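Local coordinates for TerD domain-containing protein (Streptomyces avermitilis, PDB 2QNG) that is of unknown function but binds two calcium ions as a member of the TerD family, at residues A160-F165 and P177-Y182; A55-A60 and A112-G117; G29-E34 and E103-D108. All blocks are in the same frame, centred on the assembly; numbering follows the deposited sequence. Where two conformers were deposited one is given.

Contact 1 of 3, residues A160-F165 and P177-Y182; sequences ATVGEF and PGIHGY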
ATOM      1  N   ALA A 160      -1.573  -2.610   7.268  1.00  9.60           N
ATOM      2  CA  ALA A 160      -0.560  -3.622   6.960  1.00  9.43           C
ATOM      3  C   ALA A 160       0.345  -3.128   5.854  1.00  8.97           C
ATOM      4  O   ALA A 160      -0.136  -2.497   4.900  1.00  9.34           O
ATOM      5  CB  ALA A 160      -1.241  -4.941   6.512  1.00 10.67           C
ATOM      6  N   THR A 161       1.641  -3.392   5.957  1.00  9.16           N
ATOM      7  CA  THR A 161       2.449  -3.277   4.741  1.00  9.42           C
ATOM      8  C   THR A 161       2.220  -4.560   3.932  1.00 10.06           C
ATOM      9  O   THR A 161       2.021  -5.651   4.509  1.00 10.34           O
ATOM     10  CB  THR A 161       3.940  -3.095   5.051  1.00 10.60           C
ATOM     11  OG1 THR A 161       4.404  -4.183   5.860  1.00 11.74           O
ATOM     12  CG2 THR A 161       4.200  -1.770   5.793  1.00 10.83           C
ATOM     13  N   VAL A 162       2.214  -4.413   2.607  1.00  9.53           N
ATOM     14  CA  VAL A 162       1.806  -5.507   1.744  1.00 10.31           C
ATOM     15  C   VAL A 162       2.842  -5.840   0.701  1.00 11.14           C
ATOM     16  O   VAL A 162       2.606  -6.640  -0.190  1.00 12.62           O
ATOM     17  CB  VAL A 162       0.405  -5.263   1.108  1.00  9.80           C
ATOM     18  CG1 VAL A 162      -0.679  -5.097   2.201  1.00 11.59           C
ATOM     19  CG2 VAL A 162       0.370  -4.064   0.113  1.00 10.99           C
ATOM     20  N   GLY A 163       4.011  -5.243   0.824  1.00 12.57           N
ATOM     21  CA  GLY A 163       5.055  -5.504  -0.167  1.00 13.37           C
ATOM     22  C   GLY A 163       6.137  -4.467  -0.095  1.00 12.99           C
ATOM     23  O   GLY A 163       5.910  -3.351   0.356  1.00 12.99           O
ATOM     24  N   GLU A 164       7.310  -4.858  -0.569  1.00 12.38           N
ATOM     25  CA  GLU A 164       8.527  -4.081  -0.503  0.50 12.63           C
ATOM     26  C   GLU A 164       9.220  -4.223  -1.853  1.00 12.33           C
ATOM     27  O   GLU A 164       9.198  -5.339  -2.397  1.00 11.77           O
ATOM     28  CB  GLU A 164       9.408  -4.732   0.569  0.50 13.73           C
ATOM     29  CG  GLU A 164      10.623  -3.968   0.912  0.50 13.91           C
ATOM     30  CD  GLU A 164      11.525  -4.701   1.876  0.50 13.70           C
ATOM     31  OE1 GLU A 164      11.286  -5.892   2.164  0.50 17.41           O
ATOM     32  OE2 GLU A 164      12.482  -4.073   2.306  0.50 15.57           O
ATOM     33  N   PHE A 165       9.867  -3.161  -2.341  1.00 11.27           N
ATOM     34  CA  PHE A 165      10.705  -3.221  -3.554  1.00 11.91           C
ATOM     35  C   PHE A 165      12.026  -2.601  -3.194  1.00 11.86           C
ATOM     36  O   PHE A 165      12.057  -1.535  -2.588  1.00 12.45           O
ATOM     37  CB  PHE A 165      10.051  -2.439  -4.689  1.00 11.80           C
ATOM     38  CG  PHE A 165       8.682  -2.956  -5.037  1.00 12.92           C
ATOM     39  CD1 PHE A 165       8.529  -3.977  -5.980  1.00 12.02           C
ATOM     40  CD2 PHE A 165       7.548  -2.454  -4.389  1.00 13.41           C
ATOM     41  CE1 PHE A 165       7.265  -4.484  -6.296  1.00 15.60           C
ATOM     42  CE2 PHE A 165       6.282  -2.967  -4.709  1.00 14.77           C
ATOM     43  CZ  PHE A 165       6.156  -3.986  -5.637  1.00 15.20           C
ATOM     44  N   PRO A 177       7.929 -10.205  -1.242  1.00 16.98           N
ATOM     45  CA  PRO A 177       6.590 -10.411  -0.709  1.00 17.58           C
ATOM     46  C   PRO A 177       6.550 -10.490   0.808  1.00 17.76           C
ATOM     47  O   PRO A 177       7.519 -10.855   1.467  1.00 18.48           O
ATOM     48  CB  PRO A 177       6.164 -11.753  -1.319  1.00 17.91           C
ATOM     49  CG  PRO A 177       7.447 -12.441  -1.619  1.00 19.59           C
ATOM     50  CD  PRO A 177       8.382 -11.361  -2.037  1.00 17.52           C
ATOM     51  N   GLY A 178       5.413 -10.120   1.355  1.00 17.37           N
ATOM     52  CA  GLY A 178       5.221 -10.261   2.787  1.00 16.73           C
ATOM     53  C   GLY A 178       4.188  -9.262   3.215  1.00 16.17           C
ATOM     54  O   GLY A 178       4.219  -8.114   2.793  1.00 16.28           O
ATOM     55  N   ILE A 179       3.233  -9.729   4.003  1.00 15.20           N
ATOM     56  CA  ILE A 179       2.201  -8.885   4.576  1.00 15.13           C
ATOM     57  C   ILE A 179       2.487  -8.811   6.073  1.00 14.29           C
ATOM     58  O   ILE A 179       2.644  -9.857   6.727  1.00 16.06           O
ATOM     59  CB  ILE A 179       0.793  -9.501   4.411  1.00 16.22           C
ATOM     60  CG1 ILE A 179       0.521 -10.006   2.984  1.00 19.30           C
ATOM     61  CG2 ILE A 179      -0.283  -8.562   4.964  1.00 16.42           C
ATOM     62  CD1 ILE A 179       0.384  -8.982   1.936  1.00 20.35           C
ATOM     63  N   HIS A 180       2.578  -7.592   6.611  1.00 12.19           N
ATOM     64  CA  HIS A 180       2.932  -7.390   8.022  1.00 12.29           C
ATOM     65  C   HIS A 180       1.941  -6.451   8.654  1.00 11.68           C
ATOM     66  O   HIS A 180       1.735  -5.344   8.161  1.00 11.58           O
ATOM     67  CB  HIS A 180       4.335  -6.807   8.138  1.00 13.30           C
ATOM     68  CG  HIS A 180       5.396  -7.770   7.711  1.00 16.84           C
ATOM     69  ND1 HIS A 180       5.972  -7.747   6.458  1.00 20.22           N
ATOM     70  CD2 HIS A 180       5.963  -8.812   8.368  1.00 19.29           C
ATOM     71  CE1 HIS A 180       6.863  -8.719   6.369  1.00 20.62           C
ATOM     72  NE2 HIS A 180       6.874  -9.381   7.512  1.00 23.05           N
ATOM     73  N   GLY A 181       1.319  -6.916   9.731  1.00 11.62           N
ATOM     74  CA  GLY A 181       0.271  -6.163  10.387  1.00 11.58           C
ATOM     75  C   GLY A 181       0.764  -5.144  11.384  1.00 11.27           C
ATOM     76  O   GLY A 181       1.777  -5.339  12.062  1.00 12.03           O
ATOM     77  N   TYR A 182       0.024  -4.040  11.463  1.00 10.84           N
ATOM     78  CA  TYR A 182       0.277  -2.935  12.394  1.00 11.19           C
ATOM     79  C   TYR A 182      -1.010  -2.615  13.143  1.00 11.37           C
ATOM     80  O   TYR A 182      -2.116  -2.835  12.630  1.00 11.75           O
ATOM     81  CB  TYR A 182       0.715  -1.677  11.623  1.00 11.75           C
ATOM     82  CG  TYR A 182       2.109  -1.733  11.047  1.00 12.25           C
ATOM     83  CD1 TYR A 182       3.106  -0.900  11.546  1.00 13.94           C
ATOM     84  CD2 TYR A 182       2.440  -2.612  10.013  1.00 11.74           C
ATOM     85  CE1 TYR A 182       4.383  -0.924  11.026  1.00 13.37           C
ATOM     86  CE2 TYR A 182       3.717  -2.645   9.474  1.00 12.05           C
ATOM     87  CZ  TYR A 182       4.694  -1.810  10.005  1.00 12.82           C
ATOM     88  OH  TYR A 182       5.972  -1.842   9.485  1.00 14.95           O
TER
HETATM   89  O   HOH W   1       6.519  -3.696   7.544  1.00 16.72           O
HETATM   90  O   HOH W   2       5.286  -5.725   3.840  1.00 22.73           O
HETATM   91  O   HOH W   3       3.367  -9.327  -0.608  1.00 18.63           O
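T161 and H180 form the hydrogen-bonded antiparallel pair at the heart of this hairpin contact. It joins strand 159-167 to strand 173-182, the edge strand of its sheet within the chain. The T161 amide bonds H180 O in the carbonyl plane, but bent (133° at the hydrogen). The return bond, H180 N to T161 O, is straighter and 2.9 Å long. T161 O takes a second, weaker approach from I179 CA at 3.2 Å. A160 and G181 make the next pair, a non-hydrogen-bonded one.

On the T161 face, water links the side chains. T161 OG1 sits between the backbone N and carbonyl carbon (chi1 57°), which turns CG2 to Y182 CE2, 3.8 Å away. One water bridges OG1 and Y182 OH, reaching the tyrosine in its ring plane. A second lies 2.7 Å from OG1 and donates to G178 O; its bond to H180 ND1, at the imidazole edge, is weak. The Y182 ring also meets F189 edge-to-face, so helix 186-192 packs against this end of the hairpin.

On the other side, I179 CD1 bends back over V162 CA and CB, 3.8 Å from each. I179 CG2 lies 4.1 Å from A160 CB. Past this point the ladder breaks, to resume where E164 bonds H176 through the backbone. A third water spans the break, accepting from G178 N and donating to V162 O. At G163 and G178 the backbone angles would jam a side chain against the preceding carbonyl. The strands thus pair directly at T161-H180, and water bridges the irregular part of the edge strand.

Contact 2 of 3, residues A55-A60 and A112-G117; sequences AATFLA and ARVVVG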
ATOM      1  N   ALA A  55       1.935   4.534  -0.226  1.00  8.96           N
ATOM      2  CA  ALA A  55       3.296   4.131  -0.582  1.00 10.10           C
ATOM      3  C   ALA A  55       4.289   5.081   0.059  1.00  9.75           C
ATOM      4  O   ALA A  55       4.003   6.273   0.200  1.00 10.45           O
ATOM      5  CB  ALA A  55       3.479   4.111  -2.086  1.00 10.73           C
ATOM      6  N   ALA A  56       5.468   4.557   0.389  1.00 10.05           N
ATOM      7  CA  ALA A  56       6.537   5.369   0.940  1.00 10.75           C
ATOM      8  C   ALA A  56       7.820   5.054   0.213  1.00 10.47           C
ATOM      9  O   ALA A  56       8.088   3.886  -0.085  1.00 10.88           O
ATOM     10  CB  ALA A  56       6.685   5.153   2.441  1.00 11.63           C
ATOM     11  N   THR A  57       8.599   6.102  -0.089  1.00  9.58           N
ATOM     12  CA  THR A  57       9.924   5.923  -0.693  1.00 10.57           C
ATOM     13  C   THR A  57      10.991   6.173   0.363  1.00 10.76           C
ATOM     14  O   THR A  57      10.777   6.951   1.317  1.00 11.59           O
ATOM     15  CB  THR A  57      10.141   6.889  -1.845  1.00 10.86           C
ATOM     16  OG1 THR A  57       9.996   8.199  -1.310  1.00 11.57           O
ATOM     17  CG2 THR A  57       9.090   6.618  -2.937  1.00 12.14           C
ATOM     18  N   PHE A  58      12.139   5.509   0.185  1.00 11.25           N
ATOM     19  CA  PHE A  58      13.264   5.630   1.127  1.00 11.80           C
ATOM     20  C   PHE A  58      14.577   5.834   0.397  1.00 12.52           C
ATOM     21  O   PHE A  58      14.802   5.291  -0.682  1.00 12.40           O
ATOM     22  CB  PHE A  58      13.342   4.411   2.052  1.00 11.66           C
ATOM     23  CG  PHE A  58      12.080   4.185   2.816  1.00 11.56           C
ATOM     24  CD1 PHE A  58      11.922   4.712   4.100  1.00 11.20           C
ATOM     25  CD2 PHE A  58      11.024   3.499   2.222  1.00 11.96           C
ATOM     26  CE1 PHE A  58      10.719   4.563   4.766  1.00 11.33           C
ATOM     27  CE2 PHE A  58       9.821   3.328   2.895  1.00 10.32           C
ATOM     28  CZ  PHE A  58       9.661   3.864   4.168  1.00 11.21           C
ATOM     29  N   LEU A  59      15.450   6.613   1.020  1.00 13.76           N
ATOM     30  CA  LEU A  59      16.691   7.016   0.389  1.00 15.28           C
ATOM     31  C   LEU A  59      17.732   5.927   0.531  1.00 16.31           C
ATOM     32  O   LEU A  59      17.752   5.192   1.533  1.00 15.69           O
ATOM     33  CB  LEU A  59      17.223   8.288   1.058  1.00 16.34           C
ATOM     34  CG  LEU A  59      16.352   9.547   0.976  1.00 18.49           C
ATOM     35  CD1 LEU A  59      16.934  10.682   1.797  1.00 20.14           C
ATOM     36  CD2 LEU A  59      16.140   9.964  -0.483  1.00 19.47           C
ATOM     37  N   ALA A  60      18.636   5.840  -0.444  0.50 17.65           N
ATOM     38  CA  ALA A  60      19.743   4.884  -0.384  0.50 18.83           C
ATOM     39  C   ALA A  60      20.517   4.905   0.947  0.50 19.66           C
ATOM     40  O   ALA A  60      20.905   3.855   1.456  0.50 20.27           O
ATOM     41  CB  ALA A  60      20.686   5.101  -1.557  0.50 19.17           C
ATOM     42  N   ALA A 112      16.104   3.923  -2.968  1.00 15.15           N
ATOM     43  CA  ALA A 112      16.543   2.551  -3.031  1.00 14.88           C
ATOM     44  C   ALA A 112      15.503   1.552  -2.581  1.00 13.25           C
ATOM     45  O   ALA A 112      15.671   0.348  -2.787  1.00 13.74           O
ATOM     46  CB  ALA A 112      17.810   2.376  -2.196  1.00 16.23           C
ATOM     47  N   ARG A 113      14.419   2.047  -1.980  1.00 12.25           N
ATOM     48  CA  ARG A 113      13.414   1.152  -1.435  1.00 12.13           C
ATOM     49  C   ARG A 113      12.064   1.832  -1.434  1.00 11.78           C
ATOM     50  O   ARG A 113      11.968   3.037  -1.228  1.00 11.82           O
ATOM     51  CB  ARG A 113      13.813   0.738  -0.015  1.00 12.69           C
ATOM     52  CG  ARG A 113      12.838  -0.184   0.709  1.00 12.38           C
ATOM     53  CD  ARG A 113      13.516  -0.818   1.961  1.00 13.82           C
ATOM     54  NE  ARG A 113      12.590  -1.636   2.746  1.00 15.40           N
ATOM     55  CZ  ARG A 113      11.942  -1.204   3.826  1.00 15.62           C
ATOM     56  NH1 ARG A 113      12.119   0.034   4.270  1.00 14.38           N
ATOM     57  NH2 ARG A 113      11.133  -2.036   4.477  1.00 18.08           N
ATOM     58  N   VAL A 114      11.036   1.040  -1.734  1.00 10.81           N
ATOM     59  CA  VAL A 114       9.648   1.508  -1.705  1.00 10.35           C
ATOM     60  C   VAL A 114       8.845   0.477  -0.934  1.00  9.53           C
ATOM     61  O   VAL A 114       8.979  -0.728  -1.181  1.00 10.64           O
ATOM     62  CB  VAL A 114       9.066   1.631  -3.140  1.00 10.53           C
ATOM     63  CG1 VAL A 114       7.579   2.084  -3.098  1.00 12.22           C
ATOM     64  CG2 VAL A 114       9.878   2.618  -3.934  1.00 11.52           C
ATOM     65  N   VAL A 115       8.006   0.957  -0.012  1.00  9.51           N
ATOM     66  CA  VAL A 115       7.108   0.093   0.737  1.00  9.60           C
ATOM     67  C   VAL A 115       5.681   0.488   0.404  1.00  9.23           C
ATOM     68  O   VAL A 115       5.362   1.669   0.336  1.00  9.13           O
ATOM     69  CB  VAL A 115       7.345   0.198   2.273  1.00  9.17           C
ATOM     70  CG1 VAL A 115       6.388  -0.728   3.031  1.00 10.56           C
ATOM     71  CG2 VAL A 115       8.795  -0.214   2.585  1.00 10.23           C
ATOM     72  N   VAL A 116       4.835  -0.501   0.161  1.00 10.12           N
ATOM     73  CA  VAL A 116       3.420  -0.247  -0.052  1.00 10.16           C
ATOM     74  C   VAL A 116       2.594  -0.831   1.086  1.00 10.13           C
ATOM     75  O   VAL A 116       2.991  -1.818   1.699  1.00 10.39           O
ATOM     76  CB  VAL A 116       2.925  -0.806  -1.415  1.00 11.20           C
ATOM     77  CG1 VAL A 116       3.476   0.018  -2.536  1.00 12.62           C
ATOM     78  CG2 VAL A 116       3.330  -2.260  -1.610  1.00 13.63           C
ATOM     79  N   GLY A 117       1.469  -0.195   1.380  1.00  9.42           N
ATOM     80  CA  GLY A 117       0.625  -0.644   2.487  1.00  9.34           C
ATOM     81  C   GLY A 117      -0.811  -0.262   2.292  1.00  8.17           C
ATOM     82  O   GLY A 117      -1.156   0.479   1.356  1.00  8.72           O
TER
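F58 and V115 interlock on one face of an antiparallel pairing between strands 51-59 and 111-120. The branch V115 CG2 fits against the ring at CE2, 3.7 Å away, approaching obliquely. The same methyl also lies over the centre of the R113 guanidinium, 3.4 Å above its plane. R113 is extended from CG to NE, and its NH1 comes over one face of the F58 ring, towards the rim. This cation-pi contact is long and at most weakly attractive. R113 NH1 also bonds A63 O and G194 O; E164 meets NE, in the conformer given, at a doubtfully short distance. Without the ring, an alanine here is likely to leave a gap beside V115 CG2 and R113 NH1 without the face it lies over.

On the opposite face, A55 CB meets V116 CG1 at 4.1 Å, and the methyls T57 CG2 and V114 CG2 lie side by side. M100, L102 and I82 of the other sheet pack onto this face.

A56 and V115 exchange two backbone bonds. At the strand end A112 and R113 both face F58, a classic beta bulge. F58 N bonds R113 O, while F58 O receives A112 N. The ladder is regular at A56-V115 and bulged at F58, with a largely apolar face toward the other sheet and a cation on the other.

Contact 3 of 3, residues G29-E34 and E103-D108; sequences GIRKVE and ELNRLD
The side chains of R31 and N105 lie side by side, pointing the same way. Their guanidinium and amide planes are 31° apart, and N105 OD1 approaches the guanidinium obliquely. Their closest side-chain approach is R31 CD to N105 OD1 at 3.8 Å, so the aliphatic part of the arginine does the touching. R31 is bent at its second torsion (chi2 -86°), which lays CD along the asparagine. The other guanidinium, of R106, has the E103 carboxylate at its edge and in its plane. R106 NH1 bonds E103 OE1 at 2.7 Å, nearly along the C-O axis of that oxygen. This salt bridge lies within the 103-108 segment.

Across the contact, K32 runs alongside E103. K32 CG lies 4.1 Å from E103 CG, and K32 NZ reaches E103 OE2 only at 4.0 Å, a long salt bridge. The stronger partner of OE2 is the hydroxyl of Y83. E103 therefore spends one oxygen on R106 and the other on Y83, with K32 as a looser third member of the network.

One backbone bond ties the segments together. N105 N donates to R31 O at 2.9 Å and nearly straight (168°), from within the 3-10 segment 104-106. The amides of R31 and K32 both bond E141 OE2.

Away from the charged groups, L104 reaches inward. Its CD1 branch touches V33 CG2 at 4.0 Å and, in the conformer given, I30 CG2. I30 and L104 run side by side, whereas V33 meets the leucine at a slant. F165 of strand 159-167 packs on V33 and L104. Charged side chains at the surface thus stand over a leucine buried in the sandwich interior, and one backbone bond, N105 N to R31 O, crosses between the segments.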
ATOM      1  N   GLY A  29      13.866  -7.339 -11.488  1.00 24.53           N
ATOM      2  CA  GLY A  29      13.787  -6.587 -12.746  1.00 22.54           C
ATOM      3  C   GLY A  29      12.453  -5.871 -12.945  1.00 20.71           C
ATOM      4  O   GLY A  29      12.043  -5.580 -14.076  1.00 21.99           O
ATOM      5  N   ILE A  30      11.800  -5.545 -11.839  1.00 18.46           N
ATOM      6  CA  ILE A  30      10.464  -4.939 -11.852  0.50 17.00           C
ATOM      7  C   ILE A  30      10.555  -3.492 -12.363  1.00 16.44           C
ATOM      8  O   ILE A  30      11.370  -2.718 -11.860  1.00 17.04           O
ATOM      9  CB  ILE A  30       9.838  -4.964 -10.421  0.50 16.97           C
ATOM     10  CG1 ILE A  30       9.745  -6.397  -9.855  0.50 17.18           C
ATOM     11  CG2 ILE A  30       8.473  -4.289 -10.410  0.50 16.58           C
ATOM     12  CD1 ILE A  30       8.961  -7.397 -10.730  0.50 18.32           C
ATOM     13  N   ARG A  31       9.702  -3.112 -13.323  1.00 14.29           N
ATOM     14  CA  ARG A  31       9.732  -1.749 -13.883  1.00 14.43           C
ATOM     15  C   ARG A  31       8.522  -0.876 -13.495  1.00 13.51           C
ATOM     16  O   ARG A  31       8.641   0.337 -13.339  1.00 13.23           O
ATOM     17  CB  ARG A  31       9.822  -1.776 -15.421  1.00 14.52           C
ATOM     18  CG  ARG A  31      10.937  -2.612 -16.044  1.00 18.37           C
ATOM     19  CD  ARG A  31      12.199  -1.848 -16.138  1.00 17.44           C
ATOM     20  NE  ARG A  31      13.286  -2.656 -16.698  1.00 16.27           N
ATOM     21  CZ  ARG A  31      13.572  -2.766 -17.994  1.00 15.23           C
ATOM     22  NH1 ARG A  31      12.862  -2.118 -18.915  1.00 16.58           N
ATOM     23  NH2 ARG A  31      14.590  -3.522 -18.362  1.00 16.02           N
ATOM     24  N   LYS A  32       7.349  -1.487 -13.391  1.00 13.12           N
ATOM     25  CA  LYS A  32       6.113  -0.757 -13.120  1.00 13.27           C
ATOM     26  C   LYS A  32       5.184  -1.719 -12.418  1.00 13.00           C
ATOM     27  O   LYS A  32       5.020  -2.865 -12.860  1.00 15.38           O
ATOM     28  CB  LYS A  32       5.468  -0.313 -14.424  1.00 14.83           C
ATOM     29  CG  LYS A  32       4.236   0.545 -14.256  1.00 15.57           C
ATOM     30  CD  LYS A  32       3.778   1.081 -15.588  1.00 19.63           C
ATOM     31  CE  LYS A  32       2.429   1.743 -15.466  1.00 22.28           C
ATOM     32  NZ  LYS A  32       1.921   2.208 -16.783  1.00 26.41           N
ATOM     33  N   VAL A  33       4.554  -1.240 -11.349  1.00 10.13           N
ATOM     34  CA  VAL A  33       3.698  -2.071 -10.490  1.00 10.57           C
ATOM     35  C   VAL A  33       2.340  -1.393 -10.366  1.00  9.62           C
ATOM     36  O   VAL A  33       2.250  -0.164 -10.273  1.00  9.83           O
ATOM     37  CB  VAL A  33       4.328  -2.234  -9.062  1.00 12.50           C
ATOM     38  CG1 VAL A  33       3.417  -2.922  -8.042  1.00 14.50           C
ATOM     39  CG2 VAL A  33       5.632  -2.981  -9.174  1.00 15.76           C
ATOM     40  N   GLU A  34       1.302  -2.211 -10.342  1.00  9.43           N
ATOM     41  CA  GLU A  34      -0.026  -1.735  -9.983  1.00 10.78           C
ATOM     42  C   GLU A  34      -0.432  -2.476  -8.727  1.00  9.46           C
ATOM     43  O   GLU A  34      -0.349  -3.695  -8.693  1.00 10.86           O
ATOM     44  CB  GLU A  34      -1.003  -2.034 -11.116  1.00 11.70           C
ATOM     45  CG  GLU A  34      -2.476  -1.599 -10.945  1.00 16.51           C
ATOM     46  CD  GLU A  34      -3.422  -2.489 -11.793  1.00 17.51           C
ATOM     47  OE1 GLU A  34      -3.185  -2.501 -13.035  1.00 23.86           O
ATOM     48  OE2 GLU A  34      -4.324  -3.196 -11.216  1.00 22.79           O
ATOM     49  N   GLU A 103       5.706   3.644 -10.875  1.00  8.28           N
ATOM     50  CA  GLU A 103       6.622   3.585 -12.016  1.00  9.01           C
ATOM     51  C   GLU A 103       8.038   3.504 -11.481  1.00  8.54           C
ATOM     52  O   GLU A 103       8.827   4.475 -11.553  1.00  9.79           O
ATOM     53  CB  GLU A 103       6.385   4.767 -12.984  1.00  9.09           C
ATOM     54  CG  GLU A 103       5.012   4.574 -13.664  1.00 10.90           C
ATOM     55  CD  GLU A 103       4.522   5.669 -14.611  1.00 12.99           C
ATOM     56  OE1 GLU A 103       5.172   6.666 -14.747  1.00 17.71           O
ATOM     57  OE2 GLU A 103       3.434   5.494 -15.192  1.00 16.98           O
ATOM     58  N   LEU A 104       8.376   2.329 -10.956  1.00  8.38           N
ATOM     59  CA  LEU A 104       9.635   2.169 -10.236  1.00  8.64           C
ATOM     60  C   LEU A 104      10.849   2.465 -11.109  1.00  9.01           C
ATOM     61  O   LEU A 104      11.849   3.041 -10.649  1.00  9.71           O
ATOM     62  CB  LEU A 104       9.751   0.743  -9.694  1.00  9.45           C
ATOM     63  CG  LEU A 104       8.752   0.319  -8.597  1.00 10.18           C
ATOM     64  CD1 LEU A 104       8.975  -1.102  -8.183  1.00 12.63           C
ATOM     65  CD2 LEU A 104       8.818   1.235  -7.383  1.00 12.76           C
ATOM     66  N   ASN A 105      10.776   2.077 -12.385  1.00  8.97           N
ATOM     67  CA  ASN A 105      11.889   2.355 -13.313  1.00  9.80           C
ATOM     68  C   ASN A 105      12.259   3.836 -13.350  1.00  9.75           C
ATOM     69  O   ASN A 105      13.433   4.182 -13.551  1.00 11.21           O
ATOM     70  CB  ASN A 105      11.495   1.869 -14.721  1.00 10.73           C
ATOM     71  CG  ASN A 105      12.573   2.106 -15.745  1.00 10.44           C
ATOM     72  OD1 ASN A 105      13.670   1.617 -15.601  1.00 10.60           O
ATOM     73  ND2 ASN A 105      12.241   2.843 -16.798  1.00 11.51           N
ATOM     74  N   ARG A 106      11.238   4.697 -13.233  1.00 10.14           N
ATOM     75  CA  ARG A 106      11.450   6.131 -13.333  1.00 11.63           C
ATOM     76  C   ARG A 106      11.957   6.794 -12.056  1.00 11.83           C
ATOM     77  O   ARG A 106      12.323   7.985 -12.107  1.00 12.58           O
ATOM     78  CB  ARG A 106      10.168   6.838 -13.781  1.00 12.72           C
ATOM     79  CG  ARG A 106       9.711   6.475 -15.195  1.00 15.09           C
ATOM     80  CD  ARG A 106       8.371   7.230 -15.515  1.00 15.91           C
ATOM     81  NE  ARG A 106       8.496   8.687 -15.325  1.00 20.88           N
ATOM     82  CZ  ARG A 106       7.543   9.514 -14.878  1.00 17.40           C
ATOM     83  NH1 ARG A 106       6.326   9.091 -14.523  1.00 16.62           N
ATOM     84  NH2 ARG A 106       7.820  10.808 -14.771  1.00 19.65           N
ATOM     85  N   LEU A 107      11.949   6.081 -10.925  1.00 12.27           N
ATOM     86  CA  LEU A 107      12.451   6.680  -9.679  1.00 13.19           C
ATOM     87  C   LEU A 107      13.931   7.005  -9.773  1.00 14.59           C
ATOM     88  O   LEU A 107      14.739   6.181 -10.227  1.00 15.16           O
ATOM     89  CB  LEU A 107      12.246   5.748  -8.489  1.00 13.39           C
ATOM     90  CG  LEU A 107      10.869   5.755  -7.872  1.00 14.10           C
ATOM     91  CD1 LEU A 107      10.736   4.634  -6.850  1.00 14.77           C
ATOM     92  CD2 LEU A 107      10.566   7.100  -7.201  1.00 12.43           C
ATOM     93  N   ASP A 108      14.273   8.207  -9.328  0.50 15.39           N
ATOM     94  CA  ASP A 108      15.656   8.648  -9.290  0.50 16.13           C
ATOM     95  C   ASP A 108      16.471   7.673  -8.441  0.50 16.33           C
ATOM     96  O   ASP A 108      15.970   7.140  -7.459  0.50 15.56           O
ATOM     97  CB  ASP A 108      15.719  10.055  -8.687  0.50 16.72           C
ATOM     98  CG  ASP A 108      17.120  10.606  -8.639  0.50 18.32           C
ATOM     99  OD1 ASP A 108      17.638  11.026  -9.698  0.50 21.24           O
ATOM    100  OD2 ASP A 108      17.700  10.630  -7.536  0.50 19.27           O
TER

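Contacts 1 and 2 belong to one sheet, with centres 12 Å apart. Their strands 111-120 and 159-167 are neighbours there, joined by a probable backbone hydrogen bond from F165 N to V114 O. Contact 3 lies at one end of the sandwich, its centre 12 Å and 18 Å from those of contacts 2 and 1. It takes strand 33-40 of the other sheet and the loop before strand 111-120. F165 meets V33 and L104, and V114 meets L104 and L107, so contact 3 packs against both others. Along the chain, contacts 2 and 3 alternate their segments, and contact 1 follows both. Contacts 1 and 2 build one sheet; contact 3 connects it to the other.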